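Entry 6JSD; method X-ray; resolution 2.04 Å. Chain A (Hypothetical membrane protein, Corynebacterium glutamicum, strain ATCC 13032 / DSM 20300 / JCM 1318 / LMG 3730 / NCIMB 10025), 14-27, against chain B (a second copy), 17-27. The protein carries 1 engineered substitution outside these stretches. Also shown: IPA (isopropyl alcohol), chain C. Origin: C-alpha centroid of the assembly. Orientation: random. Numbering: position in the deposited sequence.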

# COMPACT_ATOMS: atom_id res chain seq x y z
N VAL A 14 15.31 0.46 0.81
CA VAL A 14 14.69 1.62 0.17
C VAL A 14 13.21 1.39 -0.18
O VAL A 14 12.35 2.20 0.19
CB VAL A 14 15.45 2.09 -1.08
CG1 VAL A 14 14.80 3.33 -1.61
CG2 VAL A 14 16.92 2.39 -0.74
N LYS A 15 12.91 0.30 -0.89
CA LYS A 15 11.55 0.08 -1.39
C LYS A 15 10.51 0.00 -0.27
O LYS A 15 9.39 0.50 -0.43
CB LYS A 15 11.49 -1.20 -2.24
CG LYS A 15 12.23 -1.09 -3.57
CD LYS A 15 11.89 -2.27 -4.49
CE LYS A 15 12.89 -2.33 -5.65
NZ LYS A 15 12.75 -3.58 -6.45
N ALA A 16 10.84 -0.64 0.85
CA ALA A 16 9.92 -0.66 1.99
C ALA A 16 9.57 0.75 2.46
O ALA A 16 8.41 1.02 2.81
CB ALA A 16 10.51 -1.45 3.14
N SER A 17 10.55 1.65 2.52
CA SER A 17 10.28 3.02 2.97
C SER A 17 9.38 3.76 1.98
O SER A 17 8.53 4.56 2.39
CB SER A 17 11.58 3.79 3.21
OG SER A 17 12.20 3.37 4.43
N PHE A 18 9.54 3.50 0.67
CA PHE A 18 8.62 4.12 -0.29
C PHE A 18 7.21 3.57 -0.14
O PHE A 18 6.23 4.31 -0.25
CB PHE A 18 9.12 3.94 -1.73
CG PHE A 18 10.20 4.92 -2.13
CD1 PHE A 18 10.09 6.26 -1.83
CD2 PHE A 18 11.34 4.50 -2.80
CE1 PHE A 18 11.10 7.17 -2.18
CE2 PHE A 18 12.35 5.39 -3.16
CZ PHE A 18 12.23 6.73 -2.84
N GLN A 19 7.09 2.26 0.15
CA GLN A 19 5.76 1.72 0.41
C GLN A 19 5.18 2.30 1.71
O GLN A 19 4.00 2.65 1.75
CB GLN A 19 5.80 0.19 0.45
CG GLN A 19 6.20 -0.43 -0.89
CD GLN A 19 6.10 -1.94 -0.88
OE1 GLN A 19 6.38 -2.58 0.13
NE2 GLN A 19 5.67 -2.52 -1.99
N ASN A 20 6.00 2.38 2.77
CA ASN A 20 5.56 2.97 4.04
C ASN A 20 5.14 4.43 3.87
O ASN A 20 4.22 4.90 4.54
CB ASN A 20 6.66 2.86 5.11
CG ASN A 20 6.98 1.41 5.50
OD1 ASN A 20 6.19 0.50 5.25
ND2 ASN A 20 8.14 1.19 6.13
N TYR A 21 5.79 5.16 2.97
CA TYR A 21 5.36 6.52 2.69
C TYR A 21 3.94 6.54 2.13
O TYR A 21 3.07 7.27 2.63
CB TYR A 21 6.32 7.20 1.73
CG TYR A 21 5.99 8.67 1.54
CD1 TYR A 21 6.35 9.61 2.51
CD2 TYR A 21 5.28 9.12 0.43
CE1 TYR A 21 6.04 10.96 2.36
CE2 TYR A 21 4.97 10.48 0.27
CZ TYR A 21 5.35 11.39 1.25
OH TYR A 21 5.06 12.73 1.12
N ILE A 22 3.69 5.74 1.09
CA ILE A 22 2.34 5.63 0.52
C ILE A 22 1.35 5.10 1.54
O ILE A 22 0.20 5.55 1.59
CB ILE A 22 2.37 4.73 -0.73
CG1 ILE A 22 3.42 5.23 -1.72
CG2 ILE A 22 1.01 4.70 -1.40
CD1 ILE A 22 3.62 4.31 -2.85
N ARG A 23 1.76 4.14 2.37
CA ARG A 23 0.87 3.66 3.43
C ARG A 23 0.45 4.81 4.35
O ARG A 23 -0.70 4.87 4.80
CB ARG A 23 1.54 2.55 4.24
CG ARG A 23 0.62 1.91 5.28
CD ARG A 23 1.36 1.43 6.53
NE ARG A 23 0.50 1.45 7.72
CZ ARG A 23 0.38 2.48 8.54
NH1 ARG A 23 1.07 3.61 8.33
NH2 ARG A 23 -0.45 2.41 9.59
N GLY A 24 1.37 5.73 4.62
CA GLY A 24 1.06 6.87 5.46
C GLY A 24 0.01 7.79 4.87
O GLY A 24 -0.78 8.39 5.60
N SER A 25 -0.02 7.91 3.54
CA SER A 25 -1.03 8.76 2.91
C SER A 25 -2.42 8.12 2.94
O SER A 25 -3.43 8.82 3.07
CB SER A 25 -0.64 9.07 1.47
OG SER A 25 -0.64 7.86 0.72
N ILE A 26 -2.49 6.79 2.84
CA ILE A 26 -3.77 6.12 3.01
C ILE A 26 -4.25 6.30 4.44
O ILE A 26 -5.39 6.69 4.69
CB ILE A 26 -3.67 4.65 2.59
CG1 ILE A 26 -3.48 4.59 1.07
CG2 ILE A 26 -4.91 3.84 3.07
CD1 ILE A 26 -2.76 3.38 0.56
N ALA A 27 -3.34 6.08 5.40
CA ALA A 27 -3.70 6.19 6.81
C ALA A 27 -4.16 7.61 7.16
O ALA A 27 -5.09 7.78 7.96
CB ALA A 27 -2.51 5.77 7.69
N SER B 17 -7.04 -4.43 -1.30
CA SER B 17 -6.99 -3.44 -2.38
C SER B 17 -5.93 -2.38 -2.09
O SER B 17 -5.16 -2.00 -2.98
CB SER B 17 -8.36 -2.80 -2.57
OG SER B 17 -9.30 -3.75 -3.02
N PHE B 18 -5.88 -1.88 -0.85
CA PHE B 18 -4.86 -0.90 -0.48
C PHE B 18 -3.46 -1.48 -0.63
O PHE B 18 -2.55 -0.81 -1.14
CB PHE B 18 -5.08 -0.41 0.94
CG PHE B 18 -6.13 0.66 1.07
CD1 PHE B 18 -6.18 1.70 0.15
CD2 PHE B 18 -7.06 0.62 2.10
CE1 PHE B 18 -7.14 2.71 0.28
CE2 PHE B 18 -8.03 1.62 2.23
CZ PHE B 18 -8.07 2.67 1.32
N GLN B 19 -3.28 -2.73 -0.20
CA GLN B 19 -1.99 -3.38 -0.40
C GLN B 19 -1.63 -3.46 -1.88
O GLN B 19 -0.49 -3.14 -2.26
CB GLN B 19 -1.99 -4.78 0.22
CG GLN B 19 -0.60 -5.38 0.30
CD GLN B 19 0.29 -4.69 1.34
OE1 GLN B 19 0.80 -3.58 1.12
NE2 GLN B 19 0.48 -5.36 2.47
N ASN B 20 -2.59 -3.84 -2.72
CA ASN B 20 -2.38 -3.82 -4.17
C ASN B 20 -1.93 -2.44 -4.64
O ASN B 20 -0.97 -2.32 -5.43
CB ASN B 20 -3.66 -4.24 -4.91
CG ASN B 20 -3.98 -5.72 -4.75
OD1 ASN B 20 -3.16 -6.50 -4.28
ND2 ASN B 20 -5.18 -6.11 -5.16
N TYR B 21 -2.59 -1.39 -4.16
CA TYR B 21 -2.21 -0.03 -4.56
C TYR B 21 -0.80 0.31 -4.09
O TYR B 21 -0.01 0.90 -4.85
CB TYR B 21 -3.23 0.97 -4.01
CG TYR B 21 -2.90 2.41 -4.35
CD1 TYR B 21 -3.27 2.96 -5.57
CD2 TYR B 21 -2.19 3.20 -3.46
CE1 TYR B 21 -2.97 4.28 -5.89
CE2 TYR B 21 -1.87 4.52 -3.77
CZ TYR B 21 -2.27 5.05 -4.98
OH TYR B 21 -1.96 6.36 -5.30
N ILE B 22 -0.45 -0.07 -2.86
CA ILE B 22 0.86 0.28 -2.31
C ILE B 22 1.96 -0.49 -3.03
O ILE B 22 2.97 0.10 -3.45
CB ILE B 22 0.88 0.02 -0.79
CG1 ILE B 22 -0.04 1.01 -0.06
CG2 ILE B 22 2.31 0.08 -0.25
CD1 ILE B 22 -0.24 0.68 1.41
N ARG B 23 1.80 -1.81 -3.18
CA ARG B 23 2.79 -2.60 -3.91
C ARG B 23 2.83 -2.20 -5.38
O ARG B 23 3.91 -2.11 -5.98
CB ARG B 23 2.48 -4.09 -3.78
CG ARG B 23 2.74 -4.70 -2.43
CD ARG B 23 2.41 -6.19 -2.47
NE ARG B 23 2.38 -6.81 -1.15
CZ ARG B 23 2.14 -8.10 -0.94
NH1 ARG B 23 1.93 -8.91 -1.96
NH2 ARG B 23 2.13 -8.59 0.30
N GLY B 24 1.65 -1.98 -5.98
CA GLY B 24 1.60 -1.61 -7.39
C GLY B 24 2.37 -0.33 -7.68
O GLY B 24 3.04 -0.22 -8.71
N SER B 25 2.29 0.65 -6.77
CA SER B 25 2.93 1.95 -7.02
C SER B 25 4.44 1.82 -7.15
O SER B 25 5.07 2.56 -7.92
CB SER B 25 2.58 2.93 -5.89
OG SER B 25 1.19 3.22 -5.83
N ILE B 26 5.06 0.91 -6.38
CA ILE B 26 6.51 0.76 -6.44
C ILE B 26 6.91 -0.15 -7.59
O ILE B 26 7.88 0.12 -8.30
CB ILE B 26 7.08 0.25 -5.09
CG1 ILE B 26 7.25 1.38 -4.09
CG2 ILE B 26 8.44 -0.42 -5.28
CD1 ILE B 26 5.99 1.93 -3.58
N ALA B 27 6.14 -1.23 -7.78
CA ALA B 27 6.49 -2.26 -8.76
C ALA B 27 6.39 -1.74 -10.19
O ALA B 27 7.20 -2.12 -11.05
CB ALA B 27 5.58 -3.48 -8.58
C1 IPA C . 15.16 -1.12 -8.09
C2 IPA C . 15.20 -2.23 -9.10
C3 IPA C . 16.66 -2.62 -9.33
O2 IPA C . 14.52 -3.33 -8.55

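Two helices from two copies of one protein pack through interlocking isoleucine side chains, an apolar contact with no hydrogen bond between the stretches. The helices run closer to antiparallel than parallel, with 136° between their N-to-C directions; their axes approach to 9.2 Å, and 571 Å² of surface is buried, both sides summed. Three isoleucines act as knobs. Ile22(A) points toward chain B and sits among Tyr21(B), Ile22(B), Ser25(B) and Ile26(B); its CD1 lies 3.4 Å from Ile26(B) CD1 and 3.5 Å from Ser25(B) CB, while its CG2 reaches Tyr21(B) CE2 at 3.7 Å. In return, Ile22(B) enters the hole formed by Gln19(A), Ile22(A), Arg23(A) and Ile26(A). Its CA-to-CB bond points sideways, but the end of the side chain comes nearer, bringing CG2 to 3.6 Å from Gln19(A) CB and CD1 to 3.8 Å from Arg23(A) CA. Ile26(B), the third knob, is held among Lys15(A), Phe18(A), Gln19(A) and Ile22(A). Here the aliphatic parts of polar residues help line the hole: Gln19(A) CG is 3.6 Å from Ile26(B) CD1, and Lys15(A) CD is 4.0 Å from Ile26(B) CG2. Farther along, Ile26(A) extends the apolar surface. Its CG2 stands 3.6 Å from the centroid of the Phe18(B) ring and 6° off the ring normal, a CH-pi contact over the face, and its CD1 packs 3.7 Å from Ile22(B) CG1. The hydrogen bonds of both Ser25 hydroxyls and of Lys15(A) NZ do not cross between the helices. Ser25(B) turns its CB toward chain A, yet its OG donates to Tyr21(B) O at 2.8 Å, one turn back in its own helix; Ser25(A) OG likewise donates to Ile22(A) O at 2.6 Å. Lys15(A) NZ donates to O2 of the isopropyl alcohol at 2.8 Å, a molecule probably from the crystallisation liquor.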